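Local structure of Peptide/nickel transport system substrate-binding protein (Listeria monocytogenes serotype 1/2a, 5KZT) at residues A289-R294 against T486-I491; I297-D302 against K342-D347; V75-L80 against T145-L150. The protein binds peptide and probably delivers it to a membrane transporter for uptake. All coordinates share one frame; numbering follows the deposited sequence.

Contact 1: residues A289-R294 against T486-I491; sequences ANKNIR and TDDVAI
R294, in the first turn of helix 291-299, reaches across to the backbone that leaves helix 471-487 and grips it side-on: NE and NH2 both bond to the carbonyl oxygen of D488. The NH2 bond to D488 O is short and fairly straight (2.8 Å, 165° at the hydrogen), whereas NE to D488 O is longer, at 3.3 Å, and more bent. NE is shared with V489 O at 2.9 Å; that oxygen also lies close to the guanidinium plane, although NE stands well above the plane of the V489 carbonyl. A bend at chi3 (-63°) turns NE toward these oxygens. Arginine suits the place because several N-H groups in one plane can serve carbonyls at a helix end, and NH1 goes on to F288 O. K291 CA lies over one face of the guanidinium, toward its rim.

Beside this polar grip the packing is close and buried. V489, which leaves the helix with positive phi (48°), sets CG1 against R294 C at 3.8 Å, a compact branched side chain beside the helix backbone.

The solvent side is looser. K291 curls its bent chain, and its NZ donates a hydrogen bond of 2.9 Å to D487 O, in the plane of that carbonyl; its flexible shaft suits an exposed reach. K291 NZ stays beyond salt-bridge distance of the D488 carboxylate, whose OD2 is bonded to N452 and Y450, while D487 pairs with K482. N290 caps the start of the helix, its OD1 accepting from I293 N at 3.0 Å.

Among the neighbouring elements, N290 and N292 both bond E361 of helix 348-362, I293 packs on W355 and L362 of that helix, and R294 touches F277 of strand 264-277.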
loop_
_atom_site.group_PDB
_atom_site.type_symbol
_atom_site.label_atom_id
_atom_site.label_comp_id
_atom_site.label_asym_id
_atom_site.label_seq_id
_atom_site.Cartn_x
_atom_site.Cartn_y
_atom_site.Cartn_z
ATOM N N ALA A 289 -7.711 -13.361 -20.741
ATOM C CA ALA A 289 -7.545 -12.546 -21.936
ATOM C C ALA A 289 -8.901 -12.301 -22.633
ATOM O O ALA A 289 -9.046 -11.339 -23.369
ATOM C CB ALA A 289 -6.544 -13.192 -22.892
ATOM N N ASN A 290 -9.882 -13.171 -22.379
ATOM C CA ASN A 290 -11.262 -13.010 -22.858
ATOM C C ASN A 290 -12.083 -12.166 -21.889
ATOM O O ASN A 290 -12.259 -12.550 -20.734
ATOM C CB ASN A 290 -11.920 -14.376 -23.025
ATOM C CG ASN A 290 -13.320 -14.281 -23.601
ATOM O OD1 ASN A 290 -14.250 -13.876 -22.911
ATOM N ND2 ASN A 290 -13.474 -14.645 -24.861
ATOM N N LYS A 291 -12.614 -11.046 -22.387
ATOM C CA LYS A 291 -13.342 -10.081 -21.568
ATOM C C LYS A 291 -14.612 -10.662 -21.001
ATOM O O LYS A 291 -14.984 -10.349 -19.867
ATOM C CB LYS A 291 -13.733 -8.862 -22.393
ATOM C CG LYS A 291 -14.109 -7.643 -21.555
ATOM C CD LYS A 291 -15.314 -6.888 -22.067
ATOM C CE LYS A 291 -15.171 -6.387 -23.487
ATOM N NZ LYS A 291 -14.554 -5.033 -23.543
ATOM N N ASN A 292 -15.317 -11.464 -21.807
ATOM C CA ASN A 292 -16.530 -12.085 -21.310
ATOM C C ASN A 292 -16.261 -12.970 -20.096
ATOM O O ASN A 292 -17.081 -13.000 -19.181
ATOM C CB ASN A 292 -17.234 -12.887 -22.390
ATOM C CG ASN A 292 -18.193 -12.046 -23.193
ATOM O OD1 ASN A 292 -18.931 -11.228 -22.644
ATOM N ND2 ASN A 292 -18.204 -12.255 -24.487
ATOM N N ILE A 293 -15.123 -13.668 -20.092
ATOM C CA ILE A 293 -14.738 -14.514 -18.962
ATOM C C ILE A 293 -14.421 -13.667 -17.717
ATOM O O ILE A 293 -14.851 -14.035 -16.613
ATOM C CB ILE A 293 -13.569 -15.449 -19.338
ATOM C CG1 ILE A 293 -13.972 -16.385 -20.501
ATOM C CG2 ILE A 293 -13.059 -16.240 -18.138
ATOM C CD1 ILE A 293 -15.166 -17.277 -20.234
ATOM N N ARG A 294 -13.707 -12.546 -17.893
ATOM C CA ARG A 294 -13.473 -11.593 -16.786
ATOM C C ARG A 294 -14.802 -11.103 -16.184
ATOM O O ARG A 294 -14.972 -11.078 -14.957
ATOM C CB ARG A 294 -12.645 -10.377 -17.251
ATOM C CG ARG A 294 -11.231 -10.733 -17.697
ATOM C CD ARG A 294 -10.334 -9.523 -17.727
ATOM N NE ARG A 294 -10.740 -8.492 -18.686
ATOM C CZ ARG A 294 -10.463 -8.477 -19.990
ATOM N NH1 ARG A 294 -9.816 -9.482 -20.592
ATOM N NH2 ARG A 294 -10.870 -7.438 -20.723
ATOM N N THR A 486 -16.268 -0.677 -16.165
ATOM C CA THR A 486 -17.427 -0.994 -16.987
ATOM C C THR A 486 -17.036 -1.481 -18.387
ATOM O O THR A 486 -17.535 -2.510 -18.835
ATOM C CB THR A 486 -18.386 0.205 -17.065
ATOM O OG1 THR A 486 -18.901 0.473 -15.755
ATOM C CG2 THR A 486 -19.560 -0.066 -18.029
ATOM N N ASP A 487 -16.135 -0.757 -19.054
ATOM C CA ASP A 487 -15.778 -1.065 -20.443
ATOM C C ASP A 487 -14.862 -2.296 -20.588
ATOM O O ASP A 487 -15.099 -3.135 -21.446
ATOM C CB ASP A 487 -15.131 0.152 -21.133
ATOM C CG ASP A 487 -16.005 1.417 -21.083
ATOM O OD1 ASP A 487 -17.220 1.315 -20.723
ATOM O OD2 ASP A 487 -15.469 2.518 -21.388
ATOM N N ASP A 488 -13.797 -2.380 -19.777
ATOM C CA ASP A 488 -12.752 -3.407 -19.947
ATOM C C ASP A 488 -12.765 -4.526 -18.912
ATOM O O ASP A 488 -12.165 -5.566 -19.132
ATOM C CB ASP A 488 -11.362 -2.756 -19.947
ATOM C CG ASP A 488 -11.112 -1.882 -21.170
ATOM O OD1 ASP A 488 -11.973 -1.814 -22.058
ATOM O OD2 ASP A 488 -10.048 -1.241 -21.271
ATOM N N VAL A 489 -13.425 -4.332 -17.780
ATOM C CA VAL A 489 -13.366 -5.328 -16.695
ATOM C C VAL A 489 -11.902 -5.751 -16.409
ATOM O O VAL A 489 -11.580 -6.942 -16.334
ATOM C CB VAL A 489 -14.233 -6.578 -17.006
ATOM C CG1 VAL A 489 -14.611 -7.289 -15.714
ATOM C CG2 VAL A 489 -15.496 -6.223 -17.790
ATOM N N ALA A 490 -11.009 -4.765 -16.292
ATOM C CA ALA A 490 -9.580 -5.021 -16.003
ATOM C C ALA A 490 -9.416 -5.695 -14.639
ATOM O O ALA A 490 -8.545 -6.563 -14.456
ATOM C CB ALA A 490 -8.812 -3.705 -16.009
ATOM N N ILE A 491 -10.226 -5.229 -13.689
ATOM C CA ILE A 491 -10.274 -5.739 -12.296
ATOM C C ILE A 491 -11.707 -5.709 -11.809
ATOM O O ILE A 491 -12.565 -5.144 -12.474
ATOM C CB ILE A 491 -9.462 -4.858 -11.341
ATOM C CG1 ILE A 491 -9.973 -3.412 -11.347
ATOM C CG2 ILE A 491 -7.990 -4.908 -11.708
ATOM C CD1 ILE A 491 -9.470 -2.607 -10.193
#

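Contact 2: residues I297-D302 against K342-D347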
loop_
_atom_site.group_PDB
_atom_site.type_symbol
_atom_site.label_atom_id
_atom_site.label_comp_id
_atom_site.label_asym_id
_atom_site.label_seq_id
_atom_site.Cartn_x
_atom_site.Cartn_y
_atom_site.Cartn_z
ATOM N N ILE A 297 -16.745 -13.886 -14.047
ATOM C CA ILE A 297 -16.197 -13.997 -12.686
ATOM C C ILE A 297 -16.582 -12.742 -11.870
ATOM O O ILE A 297 -17.035 -12.851 -10.724
ATOM C CB ILE A 297 -14.649 -14.156 -12.706
ATOM C CG1 ILE A 297 -14.215 -15.448 -13.426
ATOM C CG2 ILE A 297 -14.042 -14.069 -11.305
ATOM C CD1 ILE A 297 -14.685 -16.735 -12.834
ATOM N N ALA A 298 -16.427 -11.566 -12.484
ATOM C CA ALA A 298 -16.631 -10.297 -11.786
ATOM C C ALA A 298 -18.035 -10.158 -11.221
ATOM O O ALA A 298 -18.198 -9.770 -10.062
ATOM C CB ALA A 298 -16.346 -9.116 -12.703
ATOM N N LEU A 299 -19.022 -10.462 -12.055
ATOM C CA LEU A 299 -20.416 -10.234 -11.724
ATOM C C LEU A 299 -21.048 -11.368 -10.933
ATOM O O LEU A 299 -22.199 -11.242 -10.512
ATOM C CB LEU A 299 -21.217 -9.955 -12.989
ATOM C CG LEU A 299 -20.793 -8.761 -13.840
ATOM C CD1 LEU A 299 -21.753 -8.651 -15.012
ATOM C CD2 LEU A 299 -20.764 -7.462 -13.062
ATOM N N ALA A 300 -20.310 -12.452 -10.692
ATOM C CA ALA A 300 -20.869 -13.641 -10.055
ATOM C C ALA A 300 -20.584 -13.708 -8.554
ATOM O O ALA A 300 -20.877 -14.733 -7.937
ATOM C CB ALA A 300 -20.355 -14.896 -10.746
ATOM N N ILE A 301 -20.042 -12.639 -7.962
ATOM C CA ILE A 301 -19.687 -12.634 -6.538
ATOM C C ILE A 301 -20.620 -11.704 -5.759
ATOM O O ILE A 301 -20.627 -10.486 -5.954
ATOM C CB ILE A 301 -18.211 -12.271 -6.310
ATOM C CG1 ILE A 301 -17.309 -13.295 -7.018
ATOM C CG2 ILE A 301 -17.870 -12.246 -4.818
ATOM C CD1 ILE A 301 -15.848 -12.894 -7.154
ATOM N N ASP A 302 -21.409 -12.294 -4.868
ATOM C CA ASP A 302 -22.292 -11.534 -3.993
ATOM C C ASP A 302 -21.445 -10.732 -3.009
ATOM O O ASP A 302 -21.081 -11.228 -1.933
ATOM C CB ASP A 302 -23.264 -12.469 -3.256
ATOM C CG ASP A 302 -24.358 -11.712 -2.514
ATOM O OD1 ASP A 302 -24.227 -10.487 -2.298
ATOM O OD2 ASP A 302 -25.365 -12.341 -2.154
ATOM N N LYS A 342 -21.661 3.683 -9.864
ATOM C CA LYS A 342 -21.296 2.292 -9.615
ATOM C C LYS A 342 -20.876 1.611 -10.919
ATOM O O LYS A 342 -21.375 1.951 -11.977
ATOM C CB LYS A 342 -22.444 1.538 -8.956
ATOM C CG LYS A 342 -22.758 2.028 -7.558
ATOM C CD LYS A 342 -23.976 1.309 -7.006
ATOM C CE LYS A 342 -24.251 1.634 -5.545
ATOM N NZ LYS A 342 -24.343 3.103 -5.282
ATOM N N HIS A 343 -19.943 0.665 -10.808
ATOM C CA HIS A 343 -19.511 -0.180 -11.910
ATOM C C HIS A 343 -19.516 -1.643 -11.504
ATOM O O HIS A 343 -19.263 -1.954 -10.338
ATOM C CB HIS A 343 -18.094 0.209 -12.315
ATOM C CG HIS A 343 -17.930 1.664 -12.552
ATOM N ND1 HIS A 343 -18.106 2.238 -13.792
ATOM C CD2 HIS A 343 -17.638 2.675 -11.703
ATOM C CE1 HIS A 343 -17.919 3.542 -13.694
ATOM N NE2 HIS A 343 -17.643 3.834 -12.437
ATOM N N LEU A 344 -19.798 -2.526 -12.467
ATOM C CA LEU A 344 -19.717 -3.986 -12.282
ATOM C C LEU A 344 -20.405 -4.467 -10.991
ATOM O O LEU A 344 -19.788 -5.094 -10.115
ATOM C CB LEU A 344 -18.255 -4.463 -12.303
ATOM C CG LEU A 344 -17.428 -4.072 -13.539
ATOM C CD1 LEU A 344 -15.952 -4.399 -13.290
ATOM C CD2 LEU A 344 -17.926 -4.734 -14.805
ATOM N N GLU A 345 -21.687 -4.145 -10.897
ATOM C CA GLU A 345 -22.518 -4.567 -9.779
ATOM C C GLU A 345 -22.856 -6.049 -9.863
ATOM O O GLU A 345 -23.119 -6.573 -10.944
ATOM C CB GLU A 345 -23.799 -3.730 -9.717
ATOM C CG GLU A 345 -23.529 -2.264 -9.404
ATOM C CD GLU A 345 -24.798 -1.434 -9.302
ATOM O OE1 GLU A 345 -25.493 -1.528 -8.279
ATOM O OE2 GLU A 345 -25.084 -0.668 -10.237
ATOM N N TYR A 346 -22.857 -6.711 -8.714
ATOM C CA TYR A 346 -23.279 -8.106 -8.604
ATOM C C TYR A 346 -24.582 -8.399 -9.336
ATOM O O TYR A 346 -25.601 -7.758 -9.072
ATOM C CB TYR A 346 -23.440 -8.464 -7.138
ATOM C CG TYR A 346 -24.082 -9.812 -6.862
ATOM C CD1 TYR A 346 -23.464 -10.999 -7.261
ATOM C CD2 TYR A 346 -25.297 -9.899 -6.179
ATOM C CE1 TYR A 346 -24.037 -12.230 -6.992
ATOM C CE2 TYR A 346 -25.869 -11.124 -5.900
ATOM C CZ TYR A 346 -25.246 -12.278 -6.305
ATOM O OH TYR A 346 -25.826 -13.479 -6.015
ATOM N N ASP A 347 -24.533 -9.377 -10.236
ATOM C CA ASP A 347 -25.673 -9.745 -11.091
ATOM C C ASP A 347 -25.436 -11.151 -11.657
ATOM O O ASP A 347 -24.709 -11.310 -12.637
ATOM C CB ASP A 347 -25.823 -8.710 -12.226
ATOM C CG ASP A 347 -27.116 -8.857 -13.023
ATOM O OD1 ASP A 347 -27.526 -9.989 -13.376
ATOM O OD2 ASP A 347 -27.721 -7.804 -13.323
#
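Y346 and D302 meet with CG anti to the backbone N in both, chi1 being 171° for the tyrosine; this torsion sets each CG, and the ring of Y346 is found against the backbone of I301 and D302. Each segment ends in a helix N-cap: D302 precedes helix 303-311 and D347 precedes helix 348-362, and their OD1 atoms cap S305 N and E350 N. Aspartate suits both places, since its short carboxylate can fold back onto a backbone N-H of the first turn.

The ring of Y346, the residue before one cap, lies on the other, D302. D302 CA sits over the ring's centre, 3.5 Å from the centroid and only 14° off the normal, a CH-pi contact. Further out, the D302 carboxylate stacks almost parallel to the ring, its CG 3.8 Å from Y346 CE2. A flat, broad side chain serves here by covering backbone and carboxylate together.

Next to the ring the two backbones are stitched by one bond, D347 N to L299 O, 3.0 Å long and nearly straight at 168°, lying in the plane of the L299 carbonyl. It ties L299 to the loop before helix 348-362. L299, buried, also touches E350 and A351 of that helix. L344 turns the loop with positive phi, and its carbonyl oxygen accepts from Q492 and K303. One methyl of L299 does the touching: CD2 lies 4.0 Å from L344 CB and 3.3 Å from E345 O.

Contact 3: residues V75-L80 against T145-L150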
loop_
_atom_site.group_PDB
_atom_site.type_symbol
_atom_site.label_atom_id
_atom_site.label_comp_id
_atom_site.label_asym_id
_atom_site.label_seq_id
_atom_site.Cartn_x
_atom_site.Cartn_y
_atom_site.Cartn_z
ATOM N N VAL A 75 10.076 24.762 -8.549
ATOM C CA VAL A 75 11.408 24.682 -7.991
ATOM C C VAL A 75 11.317 24.930 -6.490
ATOM O O VAL A 75 10.841 25.997 -6.048
ATOM C CB VAL A 75 12.398 25.640 -8.680
ATOM C CG1 VAL A 75 13.777 25.519 -8.061
ATOM C CG2 VAL A 75 12.491 25.321 -10.164
ATOM N N TYR A 76 11.762 23.921 -5.733
ATOM C CA TYR A 76 11.707 23.911 -4.280
ATOM C C TYR A 76 13.131 23.942 -3.726
ATOM O O TYR A 76 13.929 23.037 -3.988
ATOM C CB TYR A 76 10.977 22.645 -3.792
ATOM C CG TYR A 76 9.456 22.654 -3.976
ATOM C CD1 TYR A 76 8.881 22.685 -5.242
ATOM C CD2 TYR A 76 8.599 22.601 -2.881
ATOM C CE1 TYR A 76 7.505 22.684 -5.408
ATOM C CE2 TYR A 76 7.219 22.605 -3.042
ATOM C CZ TYR A 76 6.687 22.648 -4.314
ATOM O OH TYR A 76 5.332 22.652 -4.510
ATOM N N THR A 77 13.448 24.976 -2.956
ATOM C CA THR A 77 14.760 25.108 -2.295
ATOM C C THR A 77 14.570 24.809 -0.799
ATOM O O THR A 77 13.867 25.539 -0.101
ATOM C CB THR A 77 15.344 26.511 -2.510
ATOM O OG1 THR A 77 15.371 26.805 -3.922
ATOM C CG2 THR A 77 16.764 26.607 -1.958
ATOM N N ILE A 78 15.191 23.734 -0.331
ATOM C CA ILE A 78 14.861 23.112 0.958
ATOM C C ILE A 78 16.090 23.042 1.844
ATOM O O ILE A 78 17.084 22.456 1.451
ATOM C CB ILE A 78 14.325 21.687 0.762
ATOM C CG1 ILE A 78 13.065 21.708 -0.126
ATOM C CG2 ILE A 78 13.991 21.041 2.102
ATOM C CD1 ILE A 78 12.614 20.355 -0.626
ATOM N N LYS A 79 16.015 23.642 3.025
ATOM C CA LYS A 79 17.086 23.588 4.003
ATOM C C LYS A 79 16.841 22.365 4.866
ATOM O O LYS A 79 15.713 22.098 5.247
ATOM C CB LYS A 79 17.127 24.862 4.853
ATOM C CG LYS A 79 17.456 26.085 4.017
ATOM C CD LYS A 79 17.430 27.362 4.822
ATOM C CE LYS A 79 18.574 27.431 5.810
ATOM N NZ LYS A 79 19.141 28.802 5.789
ATOM N N LEU A 80 17.908 21.630 5.153
ATOM C CA LEU A 80 17.827 20.388 5.919
ATOM C C LEU A 80 18.243 20.603 7.367
ATOM O O LEU A 80 19.033 21.487 7.661
ATOM C CB LEU A 80 18.726 19.336 5.291
ATOM C CG LEU A 80 18.436 18.997 3.837
ATOM C CD1 LEU A 80 19.446 17.978 3.335
ATOM C CD2 LEU A 80 17.010 18.478 3.705
ATOM N N THR A 145 21.416 21.733 1.982
ATOM C CA THR A 145 20.436 22.410 1.123
ATOM C C THR A 145 20.180 21.607 -0.153
ATOM O O THR A 145 21.132 21.234 -0.856
ATOM C CB THR A 145 20.913 23.823 0.731
ATOM O OG1 THR A 145 21.212 24.555 1.921
ATOM C CG2 THR A 145 19.837 24.592 -0.104
ATOM N N LEU A 146 18.898 21.351 -0.431
ATOM C CA LEU A 146 18.459 20.733 -1.688
ATOM C C LEU A 146 17.745 21.739 -2.567
ATOM O O LEU A 146 17.030 22.639 -2.075
ATOM C CB LEU A 146 17.485 19.586 -1.433
ATOM C CG LEU A 146 18.015 18.333 -0.764
ATOM C CD1 LEU A 146 16.852 17.479 -0.311
ATOM C CD2 LEU A 146 18.949 17.560 -1.688
ATOM N N GLU A 147 17.937 21.580 -3.879
ATOM C CA GLU A 147 17.062 22.177 -4.850
ATOM C C GLU A 147 16.378 21.039 -5.602
ATOM O O GLU A 147 17.052 20.263 -6.283
ATOM C CB GLU A 147 17.809 23.063 -5.828
ATOM C CG GLU A 147 16.860 23.894 -6.681
ATOM C CD GLU A 147 17.538 24.548 -7.863
ATOM O OE1 GLU A 147 17.870 23.832 -8.860
ATOM O OE2 GLU A 147 17.728 25.783 -7.813
ATOM N N VAL A 148 15.052 20.962 -5.461
ATOM C CA VAL A 148 14.222 19.958 -6.161
ATOM C C VAL A 148 13.436 20.665 -7.251
ATOM O O VAL A 148 12.750 21.660 -6.990
ATOM C CB VAL A 148 13.254 19.260 -5.179
ATOM C CG1 VAL A 148 12.275 18.336 -5.912
ATOM C CG2 VAL A 148 14.038 18.493 -4.111
ATOM N N THR A 149 13.535 20.153 -8.471
ATOM C CA THR A 149 12.814 20.710 -9.604
ATOM C C THR A 149 11.774 19.676 -10.028
ATOM O O THR A 149 12.105 18.506 -10.294
ATOM C CB THR A 149 13.772 21.072 -10.772
ATOM O OG1 THR A 149 14.753 22.011 -10.326
ATOM C CG2 THR A 149 13.012 21.725 -11.921
ATOM N N LEU A 150 10.512 20.094 -10.065
ATOM C CA LEU A 150 9.421 19.199 -10.432
ATOM C C LEU A 150 9.265 19.191 -11.935
ATOM O O LEU A 150 9.693 20.111 -12.617
ATOM C CB LEU A 150 8.104 19.644 -9.803
ATOM C CG LEU A 150 8.139 19.846 -8.297
ATOM C CD1 LEU A 150 6.737 20.167 -7.813
ATOM C CD2 LEU A 150 8.704 18.623 -7.603
HETATM O O HOH W 1 17.330 27.055 -5.376
#
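Y76 and V148 form a hydrogen-bonded pair at the middle of a four-stranded antiparallel sheet, where strand 75-79 runs beside strand 145-149. Four backbone bonds join the strands: Y76 N to V148 O and V148 N to Y76 O, 2.8 Å each, with the same reciprocal pattern between I78 and L146.

Bumps and hollows differ between the two faces. On the buried face, I78 CD1 extends toward V148 CG2, 4.2 Å away, and so crosses diagonally to the neighbouring pair. At one end L150 pushes CD1 to within 3.6 Å of Y76 CE1, a methyl beside that corner of the ring; at the other, L80 CD2 meets L146 CD1. Apolar residues suit this side: helix 94-105 covers L80 and L146 with A94, L146 with Y97 and V148 with W101, while I78 packs on A63 and P67.

The face carrying V75, T77, E147 and T149 is partly exposed; its threonines and E147 combine polar tips with apolar shafts. V75, the apolar member, is the bump: with CG1 anti to the backbone N (chi1 180°), that methyl leans on E147 CG at 3.7 Å. Its other methyl, CG2, fits against T149, 4.0 Å from both OG1 and CG2. T77 CG2 meets T145 CG2, while T145 OG1 bonds D142. A water donates to E147 OE2 at 2.8 Å and also reaches T77 OG1, spanning the strands.

How the contacts relate
From the N terminus, contact 3 comes first: it closes a loop of 64 residues between strands 75-79 and 145-149, and is complete before the others open. Contact 1 then opens at 289-294 and closes at 486-491, spanning 191 residues. Contact 2 is nested within that span, its segments separated by 39 residues. Contacts 1 and 2 share helix 291-299, one near each end, and touch directly: T486 OG1 probably bonds H343 ND1, and V489 CG1 packs on A298 CB. Together they tie this helix to helices 348-362 and 471-487. Contact 3 lies about 44 Å from contact 1 and 47 Å from contact 2, centre to centre, in its own antiparallel sheet.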